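Local structure of protein archease (Thermotoga maritima, 1J5U) at residues T109-T115 and V132-T136; K56-L62 and N94-F100. The protein probably activates the tRNA-splicing ligase RtcB by promoting its guanylylation, and binds calcium. All blocks are in the same frame, centred on the assembly; numbering follows the deposited sequence.

Interaction 1 of 2, residues T109-T115 and V132-T136; sequences TEIKALT and VVFDT. With CA (calcium ion), chain B.
Build the start of strand 113-124 antiparallel to the end of strand 127-135, pairing Ala113 with Asp135 (hydrogen-bonded, CA-CA 5.3 Å) and Leu114 with Phe134 (non-hydrogen-bonded, CA-CA 4.5 Å). Backbone bonds run Asp135 N to Ala113 O (2.9 Å), Thr115 N to Val133 O (2.9 Å) and Lys112 N to Asp135 O (2.8 Å); Ala113 N reaches the same Asp135 O weakly at 3.4 Å. Lys112 (phi/psi -83/-34) and Ala113 thus share one partner, a classic beta bulge. Thr115 OG1, with chi1 p, also donates to Val133 O at 2.8 Å. On the face toward helices 32-47 and 66-81, Leu114 CD1 sits 3.9 Å from the Phe134 ring centroid, a CH-pi contact, and Ile111 CG2 lies 3.6 Å from Phe134 CD2. Lys112 NZ makes a salt bridge to the terminal carboxylate, its hydrogen bond to Thr136 OXT weak at 3.2 Å. Calcium takes Asp135 OD1 at 2.4 Å and Thr136 OXT at 2.5 Å; three waters, Asp22 and His19 O complete the archease metal site.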
loop_
_atom_site.group_PDB
_atom_site.type_symbol
_atom_site.label_atom_id
_atom_site.label_comp_id
_atom_site.label_asym_id
_atom_site.label_seq_id
_atom_site.Cartn_x
_atom_site.Cartn_y
_atom_site.Cartn_z
ATOM N N THR A 109 13.361 2.767 1.127
ATOM C CA THR A 109 12.714 4.059 1.031
ATOM C C THR A 109 11.432 4.074 1.840
ATOM O O THR A 109 10.523 3.290 1.573
ATOM C CB THR A 109 12.357 4.375 -0.434
ATOM O OG1 THR A 109 13.410 3.918 -1.293
ATOM C CG2 THR A 109 12.171 5.864 -0.618
ATOM N N GLU A 110 11.355 4.975 2.810
ATOM C CA GLU A 110 10.166 5.101 3.648
ATOM C C GLU A 110 8.997 5.670 2.847
ATOM O O GLU A 110 9.113 6.739 2.259
ATOM C CB GLU A 110 10.448 6.033 4.823
ATOM C CG GLU A 110 11.731 5.709 5.591
ATOM C CD GLU A 110 12.917 6.559 5.141
ATOM O OE1 GLU A 110 13.343 6.438 3.963
ATOM O OE2 GLU A 110 13.412 7.363 5.972
ATOM N N ILE A 111 7.871 4.961 2.814
ATOM C CA ILE A 111 6.714 5.457 2.094
ATOM C C ILE A 111 5.829 6.206 3.079
ATOM O O ILE A 111 5.437 5.659 4.118
ATOM C CB ILE A 111 5.922 4.300 1.426
ATOM C CG1 ILE A 111 6.730 3.735 0.255
ATOM C CG2 ILE A 111 4.565 4.795 0.950
ATOM C CD1 ILE A 111 6.093 2.516 -0.434
ATOM N N LYS A 112 5.527 7.461 2.749
ATOM C CA LYS A 112 4.707 8.319 3.592
ATOM C C LYS A 112 3.209 8.121 3.420
ATOM O O LYS A 112 2.430 8.270 4.371
ATOM C CB LYS A 112 5.015 9.792 3.303
ATOM C CG LYS A 112 6.430 10.232 3.645
ATOM C CD LYS A 112 6.611 11.704 3.307
ATOM C CE LYS A 112 8.051 12.152 3.498
ATOM N NZ LYS A 112 8.254 13.508 2.896
ATOM N N ALA A 113 2.791 7.820 2.199
ATOM C CA ALA A 113 1.379 7.644 1.946
ATOM C C ALA A 113 1.079 7.194 0.530
ATOM O O ALA A 113 1.902 7.362 -0.383
ATOM C CB ALA A 113 0.646 8.979 2.181
ATOM N N LEU A 114 -0.111 6.622 0.372
ATOM C CA LEU A 114 -0.608 6.288 -0.944
ATOM C C LEU A 114 -1.426 7.547 -1.239
ATOM O O LEU A 114 -2.196 7.997 -0.382
ATOM C CB LEU A 114 -1.550 5.080 -0.914
ATOM C CG LEU A 114 -2.314 4.873 -2.226
ATOM C CD1 LEU A 114 -1.339 4.546 -3.382
ATOM C CD2 LEU A 114 -3.303 3.722 -2.033
ATOM N N THR A 115 -1.248 8.126 -2.426
ATOM C CA THR A 115 -1.998 9.317 -2.815
ATOM C C THR A 115 -3.177 8.918 -3.686
ATOM O O THR A 115 -3.351 7.740 -4.035
ATOM C CB THR A 115 -1.126 10.288 -3.653
ATOM O OG1 THR A 115 -0.864 9.696 -4.935
ATOM C CG2 THR A 115 0.196 10.568 -2.952
ATOM N N VAL A 132 -0.730 3.154 -8.918
ATOM C CA VAL A 132 -0.750 3.544 -7.520
ATOM C C VAL A 132 0.465 4.441 -7.390
ATOM O O VAL A 132 1.592 4.068 -7.789
ATOM C CB VAL A 132 -0.638 2.355 -6.518
ATOM C CG1 VAL A 132 -2.000 1.642 -6.420
ATOM C CG2 VAL A 132 0.460 1.379 -6.947
ATOM N N VAL A 133 0.232 5.628 -6.851
ATOM C CA VAL A 133 1.299 6.611 -6.695
ATOM C C VAL A 133 1.493 6.936 -5.229
ATOM O O VAL A 133 0.535 7.312 -4.522
ATOM C CB VAL A 133 0.959 7.893 -7.488
ATOM C CG1 VAL A 133 1.992 9.007 -7.191
ATOM C CG2 VAL A 133 0.926 7.569 -8.977
ATOM N N PHE A 134 2.729 6.769 -4.776
ATOM C CA PHE A 134 3.073 7.014 -3.393
ATOM C C PHE A 134 3.942 8.246 -3.202
ATOM O O PHE A 134 4.700 8.663 -4.091
ATOM C CB PHE A 134 3.816 5.814 -2.796
ATOM C CG PHE A 134 3.039 4.538 -2.844
ATOM C CD1 PHE A 134 3.035 3.758 -4.003
ATOM C CD2 PHE A 134 2.318 4.111 -1.732
ATOM C CE1 PHE A 134 2.326 2.561 -4.048
ATOM C CE2 PHE A 134 1.604 2.910 -1.758
ATOM C CZ PHE A 134 1.609 2.134 -2.917
ATOM N N ASP A 135 3.818 8.795 -2.003
ATOM C CA ASP A 135 4.549 9.965 -1.567
ATOM C C ASP A 135 5.692 9.460 -0.672
ATOM O O ASP A 135 5.477 8.608 0.186
ATOM C CB ASP A 135 3.580 10.879 -0.799
ATOM C CG ASP A 135 4.251 12.126 -0.262
ATOM O OD1 ASP A 135 5.211 12.571 -0.895
ATOM O OD2 ASP A 135 3.818 12.660 0.772
ATOM N N THR A 136 6.914 9.942 -0.906
ATOM C CA THR A 136 8.054 9.549 -0.082
ATOM C C THR A 136 8.724 10.803 0.485
ATOM O O THR A 136 9.690 10.670 1.258
ATOM C CB THR A 136 9.120 8.735 -0.869
ATOM O OG1 THR A 136 9.637 9.528 -1.942
ATOM C CG2 THR A 136 8.512 7.455 -1.454
ATOM O OXT THR A 136 8.259 11.902 0.167
HETATM CA CA CA B . 7.287 13.722 -1.271
HETATM O O HOH W 1 10.491 8.934 2.826
HETATM O O HOH W 2 9.722 14.521 0.038
HETATM O O HOH W 3 -2.348 6.456 -6.519
HETATM O O HOH W 4 9.199 14.472 -3.099
HETATM O O HOH W 5 6.937 16.439 -0.718
#

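Interaction 2 of 2, residues K56-L62 and N94-F100; sequences KEKMYPL and NELKVTF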
loop_
_atom_site.group_PDB
_atom_site.type_symbol
_atom_site.label_atom_id
_atom_site.label_comp_id
_atom_site.label_asym_id
_atom_site.label_seq_id
_atom_site.Cartn_x
_atom_site.Cartn_y
_atom_site.Cartn_z
ATOM N N LYS A 56 -0.472 -9.868 14.506
ATOM C CA LYS A 56 -1.536 -8.993 14.971
ATOM C C LYS A 56 -2.521 -8.907 13.801
ATOM O O LYS A 56 -2.099 -8.951 12.636
ATOM C CB LYS A 56 -0.922 -7.630 15.290
ATOM C CG LYS A 56 -1.848 -6.463 15.296
ATOM C CD LYS A 56 -1.101 -5.209 15.721
ATOM C CE LYS A 56 -1.601 -3.999 14.956
ATOM N NZ LYS A 56 -1.385 -2.735 15.708
ATOM N N GLU A 57 -3.815 -8.791 14.080
ATOM C CA GLU A 57 -4.766 -8.719 12.981
ATOM C C GLU A 57 -5.810 -7.608 13.106
ATOM O O GLU A 57 -6.225 -7.237 14.205
ATOM C CB GLU A 57 -5.460 -10.082 12.812
ATOM C CG GLU A 57 -4.500 -11.242 12.673
ATOM C CD GLU A 57 -5.186 -12.593 12.591
ATOM O OE1 GLU A 57 -6.101 -12.892 13.395
ATOM O OE2 GLU A 57 -4.782 -13.376 11.725
ATOM N N LYS A 58 -6.246 -7.092 11.956
ATOM C CA LYS A 58 -7.257 -6.044 11.899
ATOM C C LYS A 58 -8.193 -6.367 10.750
ATOM O O LYS A 58 -7.822 -7.101 9.824
ATOM C CB LYS A 58 -6.620 -4.670 11.656
ATOM C CG LYS A 58 -5.648 -4.251 12.733
ATOM C CD LYS A 58 -5.001 -2.910 12.407
ATOM C CE LYS A 58 -5.998 -1.765 12.528
ATOM N NZ LYS A 58 -5.316 -0.424 12.325
HETATM N N MSE A 59 -9.402 -5.816 10.821
HETATM C CA MSE A 59 -10.419 -6.013 9.802
HETATM C C MSE A 59 -10.561 -4.747 8.952
HETATM O O MSE A 59 -10.441 -3.625 9.452
HETATM C CB MSE A 59 -11.797 -6.284 10.428
HETATM C CG MSE A 59 -11.921 -7.524 11.289
HETATM SE SE MSE A 59 -11.583 -9.207 10.386
HETATM C CE MSE A 59 -12.488 -8.874 8.811
ATOM N N TYR A 60 -10.832 -4.947 7.674
ATOM C CA TYR A 60 -11.061 -3.844 6.754
ATOM C C TYR A 60 -12.266 -4.214 5.915
ATOM O O TYR A 60 -12.495 -5.385 5.621
ATOM C CB TYR A 60 -9.849 -3.635 5.840
ATOM C CG TYR A 60 -8.629 -3.199 6.578
ATOM C CD1 TYR A 60 -8.431 -1.858 6.890
ATOM C CD2 TYR A 60 -7.673 -4.124 6.984
ATOM C CE1 TYR A 60 -7.318 -1.446 7.584
ATOM C CE2 TYR A 60 -6.544 -3.719 7.692
ATOM C CZ TYR A 60 -6.380 -2.377 7.986
ATOM O OH TYR A 60 -5.283 -1.975 8.694
ATOM N N PRO A 61 -13.074 -3.221 5.534
ATOM C CA PRO A 61 -14.243 -3.525 4.715
ATOM C C PRO A 61 -13.841 -3.938 3.295
ATOM O O PRO A 61 -12.933 -3.341 2.683
ATOM C CB PRO A 61 -15.028 -2.215 4.739
ATOM C CG PRO A 61 -13.931 -1.181 4.867
ATOM C CD PRO A 61 -13.049 -1.802 5.923
ATOM N N LEU A 62 -14.498 -4.967 2.777
ATOM C CA LEU A 62 -14.210 -5.418 1.429
ATOM C C LEU A 62 -15.163 -4.617 0.544
ATOM O O LEU A 62 -16.266 -5.055 0.233
ATOM C CB LEU A 62 -14.462 -6.924 1.296
ATOM C CG LEU A 62 -14.198 -7.594 -0.062
ATOM C CD1 LEU A 62 -12.875 -7.196 -0.606
ATOM C CD2 LEU A 62 -14.255 -9.109 0.105
ATOM N N ASN A 94 -17.930 -9.943 3.702
ATOM C CA ASN A 94 -17.719 -8.738 2.922
ATOM C C ASN A 94 -16.650 -7.870 3.588
ATOM O O ASN A 94 -16.685 -6.640 3.532
ATOM C CB ASN A 94 -19.048 -7.980 2.747
ATOM C CG ASN A 94 -19.599 -7.432 4.052
ATOM O OD1 ASN A 94 -19.261 -7.899 5.131
ATOM N ND2 ASN A 94 -20.470 -6.429 3.947
ATOM N N GLU A 95 -15.694 -8.542 4.223
ATOM C CA GLU A 95 -14.590 -7.873 4.898
ATOM C C GLU A 95 -13.296 -8.622 4.680
ATOM O O GLU A 95 -13.307 -9.779 4.288
ATOM C CB GLU A 95 -14.811 -7.819 6.385
ATOM C CG GLU A 95 -16.001 -7.034 6.830
ATOM C CD GLU A 95 -16.122 -7.109 8.315
ATOM O OE1 GLU A 95 -15.555 -6.223 9.004
ATOM O OE2 GLU A 95 -16.759 -8.082 8.788
ATOM N N LEU A 96 -12.181 -7.952 4.949
ATOM C CA LEU A 96 -10.886 -8.584 4.802
ATOM C C LEU A 96 -10.147 -8.589 6.125
ATOM O O LEU A 96 -10.013 -7.545 6.779
ATOM C CB LEU A 96 -10.048 -7.839 3.768
ATOM C CG LEU A 96 -10.640 -7.828 2.360
ATOM C CD1 LEU A 96 -9.823 -6.826 1.532
ATOM C CD2 LEU A 96 -10.582 -9.237 1.729
ATOM N N LYS A 97 -9.685 -9.768 6.521
ATOM C CA LYS A 97 -8.904 -9.906 7.744
ATOM C C LYS A 97 -7.439 -9.868 7.325
ATOM O O LYS A 97 -6.954 -10.722 6.561
ATOM C CB LYS A 97 -9.194 -11.227 8.461
ATOM C CG LYS A 97 -8.220 -11.507 9.594
ATOM C CD LYS A 97 -8.389 -12.915 10.199
ATOM C CE LYS A 97 -9.507 -12.993 11.206
ATOM N NZ LYS A 97 -9.519 -14.338 11.913
ATOM N N VAL A 98 -6.744 -8.858 7.822
ATOM C CA VAL A 98 -5.335 -8.663 7.514
ATOM C C VAL A 98 -4.458 -9.066 8.694
ATOM O O VAL A 98 -4.635 -8.575 9.805
ATOM C CB VAL A 98 -5.077 -7.172 7.159
ATOM C CG1 VAL A 98 -3.557 -6.911 6.953
ATOM C CG2 VAL A 98 -5.856 -6.826 5.893
ATOM N N THR A 99 -3.537 -9.989 8.459
ATOM C CA THR A 99 -2.616 -10.395 9.507
ATOM C C THR A 99 -1.334 -9.588 9.286
ATOM O O THR A 99 -0.769 -9.596 8.184
ATOM C CB THR A 99 -2.258 -11.892 9.415
ATOM O OG1 THR A 99 -3.457 -12.688 9.404
ATOM C CG2 THR A 99 -1.396 -12.305 10.628
ATOM N N PHE A 100 -0.909 -8.862 10.317
ATOM C CA PHE A 100 0.320 -8.092 10.272
ATOM C C PHE A 100 1.401 -8.881 11.012
ATOM O O PHE A 100 1.088 -9.731 11.853
ATOM C CB PHE A 100 0.150 -6.746 10.983
ATOM C CG PHE A 100 -0.825 -5.821 10.326
ATOM C CD1 PHE A 100 -2.202 -5.988 10.504
ATOM C CD2 PHE A 100 -0.368 -4.763 9.556
ATOM C CE1 PHE A 100 -3.106 -5.108 9.932
ATOM C CE2 PHE A 100 -1.261 -3.873 8.969
ATOM C CZ PHE A 100 -2.634 -4.039 9.156
HETATM O O HOH W 6 -7.357 -15.246 13.330
#
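Every backbone N-H that strand 56-61 points at its neighbour finds a carbonyl. Three antiparallel hydrogen-bonded pairs carry two bonds each: Lys56 N to Phe100 O (3.1 Å) with Phe100 N to Lys56 O (2.6 Å), Lys58 N to Val98 O (3.1 Å) with Val98 N to Lys58 O (2.9 Å), and Tyr60 N to Leu96 O (2.9 Å) with Leu96 N to Tyr60 O (2.7 Å). Beyond Pro61, which has no N-H to offer, Leu62 N continues the series to Asn94 O at 2.9 Å. The other edge of strand 95-105 is bonded to strand 84-92, with Lys97 pairing with Lys90 and Thr99 with Trp87 and Arg88.

On the face of Glu57, Met59 and Lys97, Thr99 OG1 donates to Glu57 OE2 at 2.8 Å. Glu57 OE1 and Lys97 NZ are a long 4.0 Å apart, and a water 2.7 Å from each of these two atoms bridges them. Selenomethionine Met59 rests its SE 3.7 Å from Lys97 CB.

The face of Tyr60, Val98 and Phe100 turns to helix 66-81, where Trp76 meets both rings. Tyr60 CD2 packs 3.4 Å from Val98 CG2, while Tyr60 OH passes 3.4 Å from Phe100 CZ and hydrogen-bonds to Asp75. Lys58 NZ forms salt bridges with Asp75 and Glu79, and Lys56 NZ with Glu79. Main-chain bonds thus do most of the joining, helped by side-chain links on the Glu57 face; strand 54-61 supplies the charges that bind helix 66-81, and both strands pack against it.

Overall arrangement
The two contacts lie on opposite sides of the chain's centre, their own centres about 21 Å apart, and do not touch. Interaction 1 joins consecutive strands as a hairpin of the three-stranded sheet; interaction 2, in another sheet, pairs strands separated by helix 66-81 and strand 84-92. That helix packs against both, meeting Leu114 in interaction 1 and Tyr60 and Phe100 in interaction 2. Both are partly buried, but interaction 1 is centred nearer the middle of the chain (about 8 Å away, against about 14 Å); Phe134 and Phe100 are buried, Lys112 and Glu57 exposed. Their chemistry diverges: interaction 1 has a bulge and ends at a metal, while interaction 2 keeps a regular register and carries a water-bridged charge pair.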